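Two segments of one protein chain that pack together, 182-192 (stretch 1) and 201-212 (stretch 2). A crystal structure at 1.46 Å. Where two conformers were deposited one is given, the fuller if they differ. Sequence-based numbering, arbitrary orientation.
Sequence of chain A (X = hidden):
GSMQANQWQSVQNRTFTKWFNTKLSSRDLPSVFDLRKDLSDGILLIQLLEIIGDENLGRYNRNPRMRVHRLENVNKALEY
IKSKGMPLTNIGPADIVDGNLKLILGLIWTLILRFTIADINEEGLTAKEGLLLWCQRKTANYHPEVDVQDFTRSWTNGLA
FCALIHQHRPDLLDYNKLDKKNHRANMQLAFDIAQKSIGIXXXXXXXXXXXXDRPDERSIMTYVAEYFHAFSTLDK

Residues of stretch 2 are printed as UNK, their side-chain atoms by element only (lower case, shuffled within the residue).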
ATOM      1  N   ASN A 182       9.551  -4.165 -24.168  1.00 21.87           N
ATOM      2  CA  ASN A 182      10.332  -3.283 -23.304  1.00 22.05           C
ATOM      3  C   ASN A 182       9.649  -3.134 -21.957  1.00 22.31           C
ATOM      4  O   ASN A 182       9.042  -2.115 -21.651  1.00 22.48           O
ATOM      5  CB  ASN A 182      10.600  -1.919 -23.938  1.00 25.31           C
ATOM      6  CG  ASN A 182      11.767  -1.199 -23.264  1.00 36.73           C
ATOM      7  OD1 ASN A 182      12.083  -1.436 -22.075  1.00 27.36           O
ATOM      8  ND2 ASN A 182      12.430  -0.335 -24.024  1.00 41.33           N
ATOM      9  N   HIS A 183       9.784  -4.174 -21.143  1.00 19.33           N
ATOM     10  CA  HIS A 183       9.115  -4.229 -19.857  1.00 17.37           C
ATOM     11  C   HIS A 183       9.516  -3.052 -18.994  1.00 19.35           C
ATOM     12  O   HIS A 183       8.670  -2.463 -18.328  1.00 19.73           O
ATOM     13  CB  HIS A 183       9.455  -5.540 -19.157  1.00 18.02           C
ATOM     14  CG  HIS A 183       9.026  -6.752 -19.921  1.00 17.62           C
ATOM     15  ND1 HIS A 183       9.317  -8.032 -19.501  1.00 18.19           N
ATOM     16  CD2 HIS A 183       8.319  -6.882 -21.068  1.00 18.78           C
ATOM     17  CE1 HIS A 183       8.819  -8.897 -20.366  1.00 18.30           C
ATOM     18  NE2 HIS A 183       8.209  -8.226 -21.327  1.00 18.60           N
ATOM     19  N   ARG A 184      10.796  -2.693 -18.977  1.00 21.06           N
ATOM     20  CA  ARG A 184      11.270  -1.661 -18.047  1.00 20.82           C
ATOM     21  C   ARG A 184      10.760  -0.281 -18.453  1.00 23.42           C
ATOM     22  O   ARG A 184      10.281   0.491 -17.604  1.00 22.49           O
ATOM     23  CB  ARG A 184      12.799  -1.681 -17.976  1.00 23.50           C
ATOM     24  CG  ARG A 184      13.370  -0.825 -16.830  1.00 31.59           C
ATOM     25  CD  ARG A 184      14.762  -1.310 -16.390  1.00 51.71           C
ATOM     26  NE  ARG A 184      14.776  -2.748 -16.089  1.00 56.43           N
ATOM     27  CZ  ARG A 184      14.697  -3.286 -14.871  1.00 55.50           C
ATOM     28  NH1 ARG A 184      14.611  -2.528 -13.780  1.00 50.80           N
ATOM     29  NH2 ARG A 184      14.711  -4.605 -14.743  1.00 55.22           N
ATOM     30  N   ALA A 185      10.828   0.031 -19.740  1.00 23.26           N
ATOM     31  CA  ALA A 185      10.319   1.312 -20.228  1.00 22.95           C
ATOM     32  C   ALA A 185       8.810   1.440 -20.030  1.00 21.13           C
ATOM     33  O   ALA A 185       8.293   2.505 -19.650  1.00 21.06           O
ATOM     34  CB  ALA A 185      10.674   1.484 -21.692  1.00 26.24           C
ATOM     35  N   ASN A 186       8.094   0.350 -20.242  1.00 21.12           N
ATOM     36  CA  ASN A 186       6.641   0.359 -20.095  1.00 21.62           C
ATOM     37  C   ASN A 186       6.236   0.487 -18.635  1.00 22.29           C
ATOM     38  O   ASN A 186       5.320   1.221 -18.305  1.00 19.29           O
ATOM     39  CB  ASN A 186       6.050  -0.882 -20.731  1.00 18.40           C
ATOM     40  CG  ASN A 186       6.222  -0.878 -22.242  1.00 20.96           C
ATOM     41  OD1 ASN A 186       6.501   0.174 -22.843  1.00 24.69           O
ATOM     42  ND2 ASN A 186       6.013  -2.028 -22.863  1.00 21.84           N
ATOM     43  N   MET A 187       6.915  -0.215 -17.744  1.00 16.90           N
ATOM     44  CA  MET A 187       6.686  -0.086 -16.298  0.61 16.95           C
ATOM     45  C   MET A 187       6.904   1.358 -15.852  1.00 16.80           C
ATOM     46  O   MET A 187       6.113   1.944 -15.103  1.00 18.17           O
ATOM     47  CB  MET A 187       7.649  -0.998 -15.514  0.61 16.22           C
ATOM     48  CG  MET A 187       7.302  -1.174 -14.027  0.61 18.70           C
ATOM     49  SD  MET A 187       5.954  -2.331 -13.780  0.61 16.36           S
ATOM     50  CE  MET A 187       6.785  -3.885 -14.151  0.61 17.35           C
ATOM     51  N   GLN A 188       8.026   1.922 -16.271  1.00 20.41           N
ATOM     52  CA  GLN A 188       8.373   3.287 -15.897  1.00 21.54           C
ATOM     53  C   GLN A 188       7.308   4.260 -16.407  1.00 21.88           C
ATOM     54  O   GLN A 188       6.867   5.162 -15.683  1.00 20.76           O
ATOM     55  CB  GLN A 188       9.739   3.633 -16.482  1.00 22.63           C
ATOM     56  CG  GLN A 188      10.244   5.013 -16.107  1.00 34.32           C
ATOM     57  CD  GLN A 188      10.634   5.101 -14.654  1.00 44.96           C
ATOM     58  OE1 GLN A 188      11.488   4.348 -14.188  1.00 44.35           O
ATOM     59  NE2 GLN A 188      10.002   6.014 -13.921  1.00 44.90           N
ATOM     60  N   LEU A 189       6.880   4.067 -17.645  1.00 20.83           N
ATOM     61  CA  LEU A 189       5.838   4.906 -18.243  1.00 21.15           C
ATOM     62  C   LEU A 189       4.561   4.883 -17.393  1.00 21.67           C
ATOM     63  O   LEU A 189       4.023   5.939 -17.025  1.00 21.27           O
ATOM     64  CB  LEU A 189       5.541   4.428 -19.670  1.00 25.45           C
ATOM     65  CG  LEU A 189       4.552   5.277 -20.456  1.00 28.03           C
ATOM     66  CD1 LEU A 189       5.145   6.632 -20.799  1.00 29.92           C
ATOM     67  CD2 LEU A 189       4.119   4.528 -21.716  1.00 34.43           C
ATOM     68  N   ALA A 190       4.093   3.682 -17.071  1.00 18.81           N
ATOM     69  CA  ALA A 190       2.881   3.542 -16.275  1.00 19.25           C
ATOM     70  C   ALA A 190       3.038   4.226 -14.922  1.00 19.74           C
ATOM     71  O   ALA A 190       2.162   4.989 -14.512  1.00 19.14           O
ATOM     72  CB  ALA A 190       2.524   2.080 -16.089  1.00 18.28           C
ATOM     73  N   PHE A 191       4.123   3.958 -14.208  1.00 18.76           N
ATOM     74  CA  PHE A 191       4.296   4.539 -12.886  1.00 19.57           C
ATOM     75  C   PHE A 191       4.328   6.063 -12.975  1.00 19.39           C
ATOM     76  O   PHE A 191       3.770   6.736 -12.103  1.00 19.80           O
ATOM     77  CB  PHE A 191       5.573   4.032 -12.220  1.00 18.80           C
ATOM     78  CG  PHE A 191       5.535   2.580 -11.815  1.00 16.13           C
ATOM     79  CD1 PHE A 191       4.460   1.743 -12.126  1.00 14.99           C
ATOM     80  CD2 PHE A 191       6.591   2.052 -11.088  1.00 16.88           C
ATOM     81  CE1 PHE A 191       4.475   0.394 -11.708  1.00 16.99           C
ATOM     82  CE2 PHE A 191       6.596   0.733 -10.693  1.00 18.56           C
ATOM     83  CZ  PHE A 191       5.534  -0.085 -10.997  1.00 17.65           C
ATOM     84  N   ASP A 192       4.976   6.592 -14.012  1.00 19.75           N
ATOM     85  CA  ASP A 192       5.102   8.045 -14.191  1.00 22.26           C
ATOM     86  C   ASP A 192       3.750   8.682 -14.509  1.00 21.83           C
ATOM     87  O   ASP A 192       3.369   9.698 -13.924  1.00 21.70           O
ATOM     88  CB  ASP A 192       6.066   8.356 -15.336  1.00 25.55           C
ATOM     89  CG  ASP A 192       7.514   8.110 -14.988  1.00 28.59           C
ATOM     90  OD1 ASP A 192       7.833   7.918 -13.800  1.00 32.94           O
ATOM     91  OD2 ASP A 192       8.350   8.123 -15.931  1.00 31.32           O
ATOM     92  N   UNK A 201       0.298   7.673  -5.892  1.00 19.84           N
ATOM     93  CA  UNK A 201       1.663   7.784  -5.369  1.00 18.07           C
ATOM     94  C   UNK A 201       2.527   6.612  -5.793  1.00 18.14           C
ATOM     95  O   UNK A 201       2.050   5.485  -5.892  1.00 17.27           O
ATOM     96  c   UNK A 201       1.457   7.761  -3.851  1.00 18.98           C
ATOM     97  c   UNK A 201       0.233   6.967  -3.641  1.00 22.12           C
ATOM     98  c   UNK A 201      -0.663   7.319  -4.828  1.00 20.74           C
ATOM     99  N   UNK A 202       3.804   6.892  -6.007  1.00 19.85           N
ATOM    100  CA  UNK A 202       4.749   5.892  -6.470  1.00 23.06           C
ATOM    101  C   UNK A 202       5.230   5.039  -5.302  1.00 19.58           C
ATOM    102  O   UNK A 202       6.312   5.284  -4.752  1.00 25.32           O
ATOM    103  n   UNK A 202       7.514   7.744 -11.482  1.00 46.27           N
ATOM    104  c   UNK A 202       7.902   6.924 -10.524  1.00 48.50           C
ATOM    105  c   UNK A 202       6.995   5.670  -7.661  1.00 44.37           C
ATOM    106  c   UNK A 202       8.183   6.477  -8.121  1.00 51.33           C
ATOM    107  n   UNK A 202       8.400   5.736 -10.840  1.00 55.05           N
ATOM    108  c   UNK A 202       5.928   6.593  -7.124  1.00 31.68           C
ATOM    109  n   UNK A 202       7.802   7.305  -9.256  1.00 53.34           N
ATOM    110  N   UNK A 203       4.440   4.049  -4.918  1.00 17.05           N
ATOM    111  CA  UNK A 203       4.760   3.238  -3.754  1.00 17.21           C
ATOM    112  C   UNK A 203       5.828   2.180  -4.005  1.00 18.80           C
ATOM    113  O   UNK A 203       6.382   1.667  -3.038  1.00 19.71           O
ATOM    114  c   UNK A 203       3.504   2.550  -3.197  1.00 15.74           C
ATOM    115  c   UNK A 203       2.851   4.636  -1.831  1.00 18.54           C
ATOM    116  c   UNK A 203       1.272   2.723  -2.106  1.00 17.12           C
ATOM    117  c   UNK A 203       2.383   3.507  -2.778  1.00 15.83           C
ATOM    118  N   UNK A 204       6.055   1.818  -5.273  1.00 19.47           N
ATOM    119  CA  UNK A 204       7.050   0.806  -5.632  1.00 19.17           C
ATOM    120  C   UNK A 204       7.949   1.331  -6.733  1.00 19.69           C
ATOM    121  O   UNK A 204       7.529   2.116  -7.571  1.00 20.60           O
ATOM    122  c   UNK A 204       4.853  -1.668  -7.724  1.00 28.74           C
ATOM    123  c   UNK A 204       5.663  -1.126  -4.898  1.00 25.89           C
ATOM    124  c   UNK A 204       6.405  -0.532  -6.048  1.00 20.10           C
ATOM    125  c   UNK A 204       5.489  -0.365  -7.259  1.00 21.28           C
ATOM    126  N   UNK A 205       9.203   0.903  -6.704  1.00 20.51           N
ATOM    127  CA  UNK A 205      10.154   1.295  -7.726  1.00 20.80           C
ATOM    128  C   UNK A 205      10.026   0.322  -8.893  1.00 19.60           C
ATOM    129  O   UNK A 205       9.626  -0.844  -8.715  1.00 18.72           O
ATOM    130  o   UNK A 205      12.291   4.112  -5.021  1.00 48.18           O
ATOM    131  c   UNK A 205      11.836   1.949  -5.864  1.00 24.56           C
ATOM    132  c   UNK A 205      11.584   1.227  -7.192  1.00 21.11           C
ATOM    133  o   UNK A 205      11.726   3.937  -7.147  1.00 38.96           O
ATOM    134  c   UNK A 205      11.955   3.438  -6.025  1.00 42.54           C
ATOM    135  N   UNK A 206      10.351   0.803 -10.085  1.00 21.93           N
ATOM    136  CA  UNK A 206      10.320  -0.056 -11.253  1.00 19.98           C
ATOM    137  C   UNK A 206      11.137  -1.336 -11.002  1.00 19.75           C
ATOM    138  O   UNK A 206      10.670  -2.453 -11.295  1.00 20.82           O
ATOM    139  c   UNK A 206      11.127  -0.244 -13.655  1.00 23.01           C
ATOM    140  c   UNK A 206      10.841   0.706 -12.491  1.00 21.18           C
ATOM    141  c   UNK A 206       9.832   1.792 -12.877  1.00 23.30           C
ATOM    142  N   UNK A 207      12.343  -1.190 -10.453  1.00 19.39           N
ATOM    143  CA  UNK A 207      13.217  -2.341 -10.252  1.00 20.34           C
ATOM    144  C   UNK A 207      12.674  -3.314  -9.212  1.00 19.72           C
ATOM    145  O   UNK A 207      13.127  -4.454  -9.120  1.00 21.87           O
ATOM    146  o   UNK A 207      14.016   0.896  -9.964  1.00 35.00           O
ATOM    147  c   UNK A 207      14.818  -1.017  -8.710  1.00 36.14           C
ATOM    148  c   UNK A 207      14.668   0.490  -8.971  1.00 52.28           C
ATOM    149  o   UNK A 207      15.217   1.280  -8.164  1.00 59.06           O
ATOM    150  c   UNK A 207      14.653  -1.890  -9.948  1.00 30.04           C
ATOM    151  N   UNK A 208      11.683  -2.879  -8.427  1.00 19.78           N
ATOM    152  CA  UNK A 208      11.135  -3.761  -7.405  1.00 19.22           C
ATOM    153  C   UNK A 208      10.208  -4.830  -8.009  1.00 22.89           C
ATOM    154  O   UNK A 208       9.909  -5.824  -7.362  1.00 27.14           O
ATOM    155  c   UNK A 208      11.210  -2.015  -5.536  1.00 22.29           C
ATOM    156  c   UNK A 208      10.348  -2.978  -6.345  1.00 17.07           C
ATOM    157  o   UNK A 208      12.421  -2.270  -5.410  1.00 23.85           O
ATOM    158  o   UNK A 208      10.641  -1.019  -5.012  1.00 21.81           O
ATOM    159  N   UNK A 209       9.741  -4.620  -9.233  1.00 17.82           N
ATOM    160  CA  UNK A 209       8.748  -5.521  -9.833  1.00 18.76           C
ATOM    161  C   UNK A 209       9.082  -5.918 -11.281  1.00 18.67           C
ATOM    162  O   UNK A 209       8.752  -7.037 -11.688  1.00 18.87           O
ATOM    163  c   UNK A 209       7.318  -3.484 -10.040  1.00 29.04           C
ATOM    164  c   UNK A 209       7.311  -4.930  -9.725  1.00 24.41           C
ATOM    165  c   UNK A 209       6.276  -5.660 -10.603  1.00 30.12           C
ATOM    166  N   UNK A 210       9.769  -5.054 -12.028  1.00 19.03           N
ATOM    167  CA  UNK A 210      10.033  -5.340 -13.450  1.00 18.45           C
ATOM    168  C   UNK A 210      10.949  -6.558 -13.606  1.00 18.87           C
ATOM    169  O   UNK A 210      12.082  -6.589 -13.123  1.00 19.98           O
ATOM    170  c   UNK A 210      10.661  -4.130 -14.128  1.00 20.42           C
ATOM    171  s   UNK A 210      10.958  -4.388 -15.877  1.00 22.37           S
ATOM    172  N   UNK A 211      10.413  -7.571 -14.282  1.00 16.92           N
ATOM    173  CA  UNK A 211      11.119  -8.806 -14.536  1.00 15.91           C
ATOM    174  C   UNK A 211      11.739  -9.433 -13.282  1.00 16.32           C
ATOM    175  O   UNK A 211      12.817 -10.032 -13.319  1.00 19.17           O
ATOM    176  c   UNK A 211      11.592  -8.237 -16.959  1.00 19.33           C
ATOM    177  o   UNK A 211      10.460  -8.687 -17.259  1.00 19.80           O
ATOM    178  c   UNK A 211      12.181  -8.571 -15.604  1.00 18.32           C
ATOM    179  o   UNK A 211      12.282  -7.521 -17.714  1.00 21.68           O
ATOM    180  N   UNK A 212      11.005  -9.320 -12.183  1.00 17.54           N
ATOM    181  CA  UNK A 212      11.376  -9.963 -10.924  1.00 17.53           C
ATOM    182  C   UNK A 212      10.732 -11.340 -10.841  1.00 17.95           C
ATOM    183  O   UNK A 212       9.521 -11.496 -11.012  1.00 18.16           O
ATOM    184  c   UNK A 212      11.724  -7.771  -9.780  1.00 20.77           C
ATOM    185  c   UNK A 212      10.930  -9.081  -9.738  1.00 17.72           C
ATOM    186  c   UNK A 212      11.103  -9.802  -8.394  1.00 19.46           C
TER
HETATM  187  O   HOH W   1      13.968  -5.245 -11.816  1.00 29.32           O
HETATM  188  O   HOH W   2      14.852  -6.867 -17.273  1.00 38.44           O

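Position 201 carries three carbons, the last closing onto its own backbone nitrogen, and none touches stretch 1. Only proline makes this ring. Pro-201 points away from the helix of stretch 1.

Position 202 has three carbons in line, a nitrogen, and then a carbon bearing two more nitrogens, one of which reaches the carboxylate of Asp-192: a guanidinium, hence arginine. Arg-202 starts out sideways, but its long chain, t at chi1 and chi2 and then bent at chi3 (m), brings NH2 to 2.3 Å from Asp-192 OD1, a very short hydrogen bond within a salt bridge. Its flat head also packs against Phe-191, with NH1 3.6 Å from Phe-191 CB.

At 203 four carbons fork at the second, out of reach of stretch 1, which identifies leucine; Leu-203 is buried.

Position 204 also has four carbons, but the fork comes at the first and one arm, two carbons long, meets the Phe-191 ring, so it is isoleucine. The long arm of Ile-204 places CD1 3.7 Å from Phe-191 CZ, an apolar contact suited to a buried ring.

Position 205 shows three carbons, the third with two oxygens, all clear of the helix: glutamate. Glu-205 points away, while its backbone C lies at the edge of the Phe-191 ring.

At 206 a single carbon carries two others, which touch Arg-184, Met-187, Gln-188 and Phe-191: the mark of valine. Compact and branched, Val-206 fits as a knob among these four. Its CG1 lies 4.0 Å from Met-187 CG, and its CG2 3.7 Å from Phe-191 CD2.

Position 207 repeats the pattern of three carbons and two terminal oxygens, beside the Arg-184 guanidinium: glutamate. Glu-207 is exposed, as suits a charged group, and its CA lies 3.8 Å from Arg-184 NH1.

Position 208 has two carbons, the second with two oxygens, none touching stretch 1, and is aspartate. Asp-208 serves its own stretch: OD2 accepts from the backbone N of Glu-205 at 2.9 Å, linking that backbone to a side chain three residues on.

Three carbons branching at the first, against Met-187 and Phe-191, make 209 a valine. Val-209 lends CG1 to Phe-191 CZ and CG2 to Met-187 CE, each pair 4.0 Å apart.

At 210 one carbon is followed by sulfur, which lies against the backbone of Arg-184: cysteine. This short side chain points toward the helix, where Cys-210 SG rests 3.5 Å from Arg-184 CA and over one face of its guanidinium.

Position 211 again has two carbons ending in two oxygens, one meeting a His-183 ring nitrogen: aspartate. Asp-211 points toward stretch 1, and its OD1 accepts a nearly linear hydrogen bond from His-183 ND1 at 2.6 Å.

Position 212, one carbon carrying two without contact here, is valine; Val-212 ends a type II turn begun at Val-209.

The contact is thus an apolar middle with polar ties near its ends. Met-187 and Phe-191 gather the aliphatic groups, while Asp-192 with Arg-202 and His-183 with Asp-211 fasten the flanks. A water adds a further link, accepting from Arg-184 NH2 and donating to the backbone O atoms of Glu-207 and Cys-210.

Stretch 2 (201-212) PRLIEVEDVCDV
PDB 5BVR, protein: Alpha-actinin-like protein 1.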